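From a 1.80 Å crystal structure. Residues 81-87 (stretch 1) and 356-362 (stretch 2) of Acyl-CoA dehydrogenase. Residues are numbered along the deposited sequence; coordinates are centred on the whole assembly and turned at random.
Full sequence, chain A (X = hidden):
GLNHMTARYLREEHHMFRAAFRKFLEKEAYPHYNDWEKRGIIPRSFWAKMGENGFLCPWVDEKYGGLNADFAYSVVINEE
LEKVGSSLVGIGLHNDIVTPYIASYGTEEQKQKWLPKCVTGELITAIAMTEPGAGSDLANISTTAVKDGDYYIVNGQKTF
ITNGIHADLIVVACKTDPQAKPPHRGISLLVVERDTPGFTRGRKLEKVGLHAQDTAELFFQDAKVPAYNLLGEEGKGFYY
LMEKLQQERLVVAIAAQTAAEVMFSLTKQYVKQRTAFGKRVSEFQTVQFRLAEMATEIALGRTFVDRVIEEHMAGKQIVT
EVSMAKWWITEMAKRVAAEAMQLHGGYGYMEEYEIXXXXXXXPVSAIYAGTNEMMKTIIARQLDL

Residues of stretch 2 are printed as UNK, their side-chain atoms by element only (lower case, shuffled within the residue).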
# COMPACT_ATOMS: atom_id res chain seq x y z
N LEU A 81 -20.38 -13.50 19.57
CA LEU A 81 -19.31 -14.38 20.03
C LEU A 81 -17.92 -13.82 19.69
O LEU A 81 -16.99 -13.93 20.49
CB LEU A 81 -19.49 -15.79 19.47
CG LEU A 81 -20.60 -16.65 20.10
CD1 LEU A 81 -20.77 -17.92 19.31
CD2 LEU A 81 -20.31 -16.96 21.58
N GLU A 82 -17.78 -13.24 18.50
CA GLU A 82 -16.52 -12.62 18.11
C GLU A 82 -16.20 -11.42 18.99
O GLU A 82 -15.04 -11.17 19.33
CB GLU A 82 -16.50 -12.23 16.62
CG GLU A 82 -15.14 -11.73 16.10
CD GLU A 82 -14.03 -12.79 16.15
OE1 GLU A 82 -14.32 -14.00 16.01
OE2 GLU A 82 -12.85 -12.42 16.30
N LYS A 83 -17.24 -10.69 19.40
CA LYS A 83 -17.06 -9.58 20.33
C LYS A 83 -16.40 -10.05 21.63
O LYS A 83 -15.66 -9.29 22.26
CB LYS A 83 -18.38 -8.86 20.59
CG LYS A 83 -18.82 -8.02 19.40
CD LYS A 83 -20.17 -7.36 19.63
CE LYS A 83 -20.72 -6.80 18.33
NZ LYS A 83 -22.02 -6.09 18.58
N VAL A 84 -16.68 -11.29 22.03
CA VAL A 84 -15.95 -11.92 23.13
C VAL A 84 -14.53 -12.28 22.66
O VAL A 84 -13.55 -11.75 23.19
CB VAL A 84 -16.68 -13.16 23.70
CG1 VAL A 84 -15.92 -13.73 24.92
CG2 VAL A 84 -18.14 -12.82 24.08
N GLY A 85 -14.44 -13.16 21.67
CA GLY A 85 -13.13 -13.51 21.10
C GLY A 85 -13.18 -14.58 20.03
O GLY A 85 -14.13 -15.36 19.96
N SER A 86 -12.14 -14.61 19.20
CA SER A 86 -12.06 -15.52 18.06
C SER A 86 -11.99 -16.99 18.44
O SER A 86 -12.27 -17.85 17.61
CB SER A 86 -10.84 -15.15 17.19
OG SER A 86 -10.92 -13.81 16.76
N SER A 87 -11.62 -17.30 19.68
CA SER A 87 -11.59 -18.70 20.12
C SER A 87 -12.98 -19.33 20.16
O SER A 87 -13.11 -20.55 20.27
CB SER A 87 -10.87 -18.86 21.46
OG SER A 87 -9.47 -18.70 21.31
N UNK A 356 -3.48 -7.00 22.16
CA UNK A 356 -2.42 -7.98 21.88
C UNK A 356 -3.03 -9.29 21.37
O UNK A 356 -2.59 -9.85 20.35
c UNK A 356 -1.57 -8.22 23.12
N UNK A 357 -4.03 -9.78 22.09
CA UNK A 357 -4.73 -11.01 21.76
C UNK A 357 -5.50 -10.90 20.43
O UNK A 357 -5.44 -11.81 19.60
c UNK A 357 -5.69 -11.34 22.89
c UNK A 357 -9.94 -11.56 23.35
n UNK A 357 -10.12 -11.21 24.63
n UNK A 357 -10.89 -11.37 22.46
c UNK A 357 -6.47 -12.59 22.76
c UNK A 357 -7.65 -12.42 23.69
n UNK A 357 -8.81 -12.09 22.91
N UNK A 358 -6.20 -9.78 20.25
CA UNK A 358 -6.92 -9.52 18.99
C UNK A 358 -5.96 -9.57 17.81
O UNK A 358 -6.26 -10.15 16.77
c UNK A 358 -12.15 -9.01 21.03
c UNK A 358 -8.64 -8.02 20.22
n UNK A 358 -12.55 -9.85 20.07
n UNK A 358 -12.95 -8.75 22.06
n UNK A 358 -10.95 -8.43 20.98
c UNK A 358 -9.98 -8.64 19.90
c UNK A 358 -7.65 -8.17 19.04
N UNK A 359 -4.78 -8.96 17.99
CA UNK A 359 -3.73 -8.93 16.96
C UNK A 359 -3.24 -10.34 16.60
O UNK A 359 -3.09 -10.66 15.42
c UNK A 359 0.82 -7.98 14.74
c UNK A 359 -1.22 -7.01 15.54
c UNK A 359 -0.13 -6.97 14.67
o UNK A 359 1.91 -7.94 13.89
c UNK A 359 -0.39 -9.03 16.53
c UNK A 359 0.70 -9.01 15.67
c UNK A 359 -2.56 -8.05 17.42
c UNK A 359 -1.37 -8.04 16.47
N UNK A 360 -2.98 -11.17 17.61
CA UNK A 360 -2.53 -12.55 17.38
C UNK A 360 -3.61 -13.42 16.74
O UNK A 360 -3.30 -14.36 16.02
n UNK A 360 -1.01 -13.28 21.59
c UNK A 360 -2.01 -14.06 21.99
c UNK A 360 -0.20 -13.51 20.39
c UNK A 360 -0.71 -12.69 19.21
n UNK A 360 -2.34 -15.14 21.28
c UNK A 360 -2.06 -13.20 18.69
n UNK A 360 -2.68 -13.75 23.09
N UNK A 361 -4.88 -13.09 17.00
CA UNK A 361 -6.01 -13.90 16.55
C UNK A 361 -6.37 -13.68 15.07
O UNK A 361 -6.78 -14.61 14.37
c UNK A 361 -7.25 -13.65 17.43
o UNK A 361 -6.15 -15.01 19.06
c UNK A 361 -7.16 -14.33 18.80
o UNK A 361 -8.10 -14.18 19.62
N UNK A 362 -6.17 -12.46 14.59
CA UNK A 362 -6.69 -12.09 13.27
C UNK A 362 -6.02 -12.73 12.03
O UNK A 362 -6.73 -13.05 11.08
c UNK A 362 -7.73 -10.19 11.90
c UNK A 362 -5.46 -9.83 13.06
c UNK A 362 -9.17 -10.67 12.06
c UNK A 362 -6.83 -10.54 13.10
O HOH W 1 -11.17 -10.75 17.65
O HOH W 2 -13.30 -10.35 25.42
O HOH W 3 -10.17 -12.39 19.74
O HOH W 4 -8.52 -16.02 21.43

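Position 356 has one side-chain atom, a carbon. It lies out of reach of stretch 1. A lone CB means Ala356.

Position 357 has three carbons, a nitrogen, then a carbon carrying two more nitrogens. That is a guanidinium on an unbranched chain. One terminal nitrogen lies 2.8 Å from Val84 O. The residue is Arg357. Its CA-to-CB bond points sideways, but the end of the chain comes nearer. NH2 donates the hydrogen bond to Val84 O.

Position 358 repeats the pattern: three carbons, a nitrogen, and a carbon with two nitrogens. Its two terminal nitrogens reach different backbone oxygens, those of Glu82 and Lys83. This is Arg358. NH1 donates to Glu82 O at 2.9 Å, and NH2 donates to Lys83 O at 2.8 Å. Both oxygens sit at the edge of the guanidinium, near its plane, where its N-H bonds point.

Position 359 has one carbon, then a ring of six carbons bearing one oxygen. That phenol identifies Tyr359. It does not touch stretch 1.

Position 360 is a third chain of three carbons, a nitrogen, and a carbon with two nitrogens. It is Arg360. Its guanidinium stays out of reach of stretch 1 and is hydrogen-bonded elsewhere in the structure.

Position 361 has two carbons, the second carrying two oxygens. Its CB lies 3.7 Å from Ser86 OG. With a single carbon before the carboxylate carbon, this is Asp361. Its CA-to-CB bond points toward stretch 1. OD2 accepts from water 3 at 2.7 Å, and that water in turn accepts from Ser86 N at 3.0 Å.

Position 362 has four carbons, forked at the first, with one arm two carbons long. Beta branching with no polar atom gives Ile362. It makes no close contact with stretch 1.

The contact works mainly through arginine side chains meeting the end of a helix. Near a helix C-terminus, carbonyl oxygens lack the usual backbone donors, and the two guanidiniums supply N-H groups to Glu82, Lys83 and Val84. Gly85 leaves helical geometry with positive phi. An ideal CB there would clash with Arg357 NH2, at 2.9 Å. Water extends the network. Water 1 donates to Glu82 OE2 at 2.7 Å and accepts from Arg358 NH1 at 2.9 Å. Water 3 also accepts from Arg357 NH2 at 3.0 Å, so it joins both stretches. Within stretch 1, Ser86 OG donates a very short hydrogen bond to Glu82 OE2, 2.4 Å. Within stretch 2, Arg357 NE and Asp361 OD2 form a long salt bridge of 4.0 Å.

Stretch 2 (356-362) ARRYRDI
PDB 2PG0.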